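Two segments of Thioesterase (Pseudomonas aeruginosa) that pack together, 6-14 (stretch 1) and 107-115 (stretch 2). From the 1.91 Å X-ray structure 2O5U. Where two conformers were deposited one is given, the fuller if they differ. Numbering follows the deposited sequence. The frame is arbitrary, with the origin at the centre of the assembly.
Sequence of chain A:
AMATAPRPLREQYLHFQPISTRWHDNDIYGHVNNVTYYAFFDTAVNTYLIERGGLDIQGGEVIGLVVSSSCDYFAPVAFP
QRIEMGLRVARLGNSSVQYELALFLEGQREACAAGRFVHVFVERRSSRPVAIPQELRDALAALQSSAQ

Stretch 1 (6-14) PRPLREQYL
Stretch 2 (107-115) GQREACAAG

The most unusual feature of this contact is that two arginines of stretch 1 spend their guanidinium groups on backbone carbonyls of stretch 2. Arg-7 and Arg-10 lie on either side of a single beta bridge, and both point their CA-to-CB bonds toward the other chain segment.

The bridge joins Leu-9 and Glu-110, with their CA atoms 5.3 Å apart. The flanking pairs are Pro-8 with Ala-111, CA to CA 5.9 Å, and Arg-10 with Arg-109, CA to CA 5.4 Å. Numbers rise in one stretch as they fall in the other, so the segments run antiparallel. Two backbone hydrogen bonds frame the bridge. Ala-111 N donates to Pro-8 O at 3.3 Å. Arg-10 N donates to Arg-109 O, also at 3.3 Å, but this bond is weak.

Stretch 1 is extended from Pro-6 to Leu-9, with phi/psi of -61/125, -74/122, -71/155 and -110/156. Both prolines have a C-gamma exo pucker. The chain then turns through a 3-10 segment, Arg-10 to Gln-12, at -49/-41, -70/-15 and -74/-6. Gln-12 N bonds to Leu-9 O at 3.0 Å, and Tyr-13 N to Arg-10 O at 3.1 Å. The side chain of Gln-12 (chi1 m, chi2 t) folds back, and its OE1 accepts from Leu-9 N at 2.8 Å. Tyr-13 returns to an extended -116/151.

In stretch 2, Gly-107 has phi/psi 81/53, where a CB would jam against the preceding carbonyl. Gln-108 is extended at -172/155. Arg-109 kinks at -100/-37; its side chain is not modelled past CB. Glu-110 and Ala-111 are extended at -89/139 and -70/132. Cys-112 bends at -73/-32. Ala-113 follows at -155/159, Ala-114 at -154/145 and Gly-115 at -163/-168. By Ala-114 and Gly-115 the chain is in a strand that continues beyond the stretch.

Arg-7 has chi1 -95°, chi2 t, chi3 108° and chi4 172°. Its NE and NH1 both donate to Ala-111 O, from NE at 2.7 Å and from NH1 at 3.0 Å. The carbonyl sits at the guanidinium edge, near its plane, where the N-H groups point. Glu-110 CG lies over one face of the group. Glu-110 (chi1 -136°, chi2 t) keeps its OE2 4.1 Å from Arg-7 NH2. Opposite charges are near, but the oxygen is well out of the guanidinium plane and no N-H points at it.

Arg-10 uses chi1 m, chi2 t, chi3 92° and chi4 83°. Its NH1 donates to Gln-108 O at 2.9 Å, again at the guanidinium edge. NH1 and NH2 also bond elsewhere in the structure.

A small apolar patch forms at Pro-8. Its CG packs on Ala-114 CB at 3.6 Å, and Pro-8 CD lies 4.1 Å from Ala-111 CB. Two plain van der Waals approaches are separate. Tyr-13 (chi1 m, chi2 88°) brings OH within 4.1 Å of Ala-114 CB. The CA-to-CB bond of Leu-9 points away, but with chi1 m and chi2 t its CD2 ends 4.5 Å from Glu-110 CG. Together the stretches bury 505 Å².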

# COMPACT_ATOMS: atom_id res chain seq x y z
N PRO A 6 28.69 -0.91 -5.40
CA PRO A 6 28.89 -1.06 -6.85
C PRO A 6 27.57 -1.31 -7.56
O PRO A 6 26.80 -2.19 -7.12
CB PRO A 6 29.84 -2.26 -6.99
CG PRO A 6 30.19 -2.73 -5.59
CD PRO A 6 29.44 -1.89 -4.57
N ARG A 7 27.24 -0.50 -8.56
CA ARG A 7 25.95 -0.66 -9.24
C ARG A 7 25.95 -1.87 -10.16
O ARG A 7 26.78 -1.95 -11.04
CB ARG A 7 25.59 0.60 -10.05
CG ARG A 7 24.73 1.52 -9.31
CD ARG A 7 24.55 2.84 -10.06
NE ARG A 7 23.22 2.97 -10.63
CZ ARG A 7 22.81 4.10 -11.19
NH1 ARG A 7 21.58 4.25 -11.67
NH2 ARG A 7 23.68 5.12 -11.23
N PRO A 8 25.02 -2.82 -9.95
CA PRO A 8 24.91 -3.97 -10.83
C PRO A 8 24.36 -3.57 -12.19
O PRO A 8 23.66 -2.54 -12.33
CB PRO A 8 23.91 -4.87 -10.11
CG PRO A 8 23.68 -4.24 -8.80
CD PRO A 8 24.00 -2.85 -8.90
N LEU A 9 24.70 -4.38 -13.18
CA LEU A 9 24.28 -4.18 -14.57
C LEU A 9 23.27 -5.26 -15.00
O LEU A 9 23.25 -6.35 -14.44
CB LEU A 9 25.51 -4.26 -15.49
CG LEU A 9 26.71 -3.36 -15.14
CD1 LEU A 9 27.98 -3.90 -15.75
CD2 LEU A 9 26.43 -1.97 -15.59
N ARG A 10 22.46 -4.92 -16.01
CA ARG A 10 21.40 -5.78 -16.55
C ARG A 10 21.85 -7.19 -16.85
O ARG A 10 21.10 -8.14 -16.60
CB ARG A 10 20.95 -5.22 -17.89
CG ARG A 10 19.89 -4.23 -17.88
CD ARG A 10 19.53 -4.06 -19.32
NE ARG A 10 18.45 -4.98 -19.64
CZ ARG A 10 17.18 -4.72 -19.38
NH1 ARG A 10 16.85 -3.56 -18.82
NH2 ARG A 10 16.24 -5.61 -19.72
N GLU A 11 23.05 -7.33 -17.42
CA GLU A 11 23.54 -8.64 -17.87
C GLU A 11 23.86 -9.58 -16.72
O GLU A 11 23.95 -10.76 -16.92
CB GLU A 11 24.72 -8.52 -18.86
CG GLU A 11 25.82 -7.65 -18.39
CD GLU A 11 25.80 -6.22 -18.98
OE1 GLU A 11 24.74 -5.59 -19.17
OE2 GLU A 11 26.90 -5.72 -19.27
N GLN A 12 23.95 -9.05 -15.50
CA GLN A 12 24.12 -9.89 -14.30
C GLN A 12 22.81 -10.65 -13.86
O GLN A 12 22.87 -11.48 -12.94
CB GLN A 12 24.64 -9.04 -13.11
CG GLN A 12 26.03 -8.40 -13.27
CD GLN A 12 26.32 -7.35 -12.15
OE1 GLN A 12 26.73 -6.22 -12.43
NE2 GLN A 12 26.12 -7.74 -10.90
N TYR A 13 21.68 -10.38 -14.50
CA TYR A 13 20.35 -10.96 -14.15
C TYR A 13 19.85 -11.81 -15.30
O TYR A 13 20.16 -11.51 -16.46
CB TYR A 13 19.34 -9.84 -13.82
CG TYR A 13 19.86 -9.07 -12.61
CD1 TYR A 13 20.73 -8.00 -12.76
CD2 TYR A 13 19.58 -9.51 -11.32
CE1 TYR A 13 21.27 -7.34 -11.63
CE2 TYR A 13 20.11 -8.88 -10.18
CZ TYR A 13 20.97 -7.81 -10.35
OH TYR A 13 21.47 -7.20 -9.23
N LEU A 14 19.05 -12.83 -15.01
CA LEU A 14 18.72 -13.85 -16.03
C LEU A 14 17.28 -13.79 -16.61
O LEU A 14 17.01 -14.29 -17.75
CB LEU A 14 19.00 -15.24 -15.49
CG LEU A 14 20.46 -15.68 -15.61
CD1 LEU A 14 21.44 -14.95 -14.64
CD2 LEU A 14 20.56 -17.19 -15.41
N GLY A 107 14.20 0.06 -21.02
CA GLY A 107 15.10 0.75 -21.92
C GLY A 107 16.29 1.32 -21.15
O GLY A 107 16.58 2.52 -21.25
N GLN A 108 16.98 0.47 -20.38
CA GLN A 108 18.17 0.96 -19.71
C GLN A 108 18.99 -0.09 -19.02
O GLN A 108 18.48 -1.15 -18.62
CB GLN A 108 17.80 2.08 -18.74
CG GLN A 108 18.77 3.25 -18.65
CD GLN A 108 18.18 4.35 -17.76
OE1 GLN A 108 17.29 5.09 -18.19
NE2 GLN A 108 18.64 4.41 -16.51
N ARG A 109 20.27 0.23 -18.87
CA ARG A 109 21.28 -0.72 -18.42
C ARG A 109 21.67 -0.62 -16.93
O ARG A 109 21.96 -1.66 -16.32
CB ARG A 109 22.54 -0.66 -19.30
N GLU A 110 21.73 0.57 -16.36
CA GLU A 110 22.26 0.66 -14.97
C GLU A 110 21.09 0.47 -13.97
O GLU A 110 19.98 0.91 -14.23
CB GLU A 110 23.12 1.92 -14.73
CG GLU A 110 24.44 1.66 -13.93
CD GLU A 110 25.52 2.76 -14.07
OE1 GLU A 110 25.47 3.59 -15.05
OE2 GLU A 110 26.44 2.80 -13.19
N ALA A 111 21.34 -0.27 -12.89
CA ALA A 111 20.30 -0.46 -11.89
C ALA A 111 20.01 0.82 -11.12
O ALA A 111 20.94 1.52 -10.68
CB ALA A 111 20.61 -1.65 -10.95
N CYS A 112 18.71 1.16 -10.99
CA CYS A 112 18.24 2.19 -10.05
C CYS A 112 18.31 1.67 -8.57
O CYS A 112 18.57 2.45 -7.63
CB CYS A 112 16.80 2.56 -10.41
SG CYS A 112 16.67 2.86 -12.17
N ALA A 113 18.11 0.37 -8.38
CA ALA A 113 18.19 -0.24 -7.06
C ALA A 113 18.52 -1.70 -7.21
O ALA A 113 18.25 -2.27 -8.26
CB ALA A 113 16.79 -0.10 -6.29
N ALA A 114 19.04 -2.31 -6.16
CA ALA A 114 19.33 -3.75 -6.14
C ALA A 114 19.30 -4.26 -4.71
O ALA A 114 19.77 -3.57 -3.77
CB ALA A 114 20.72 -4.05 -6.75
N GLY A 115 18.82 -5.50 -4.56
CA GLY A 115 18.68 -6.10 -3.28
C GLY A 115 18.52 -7.59 -3.38
O GLY A 115 18.74 -8.23 -4.45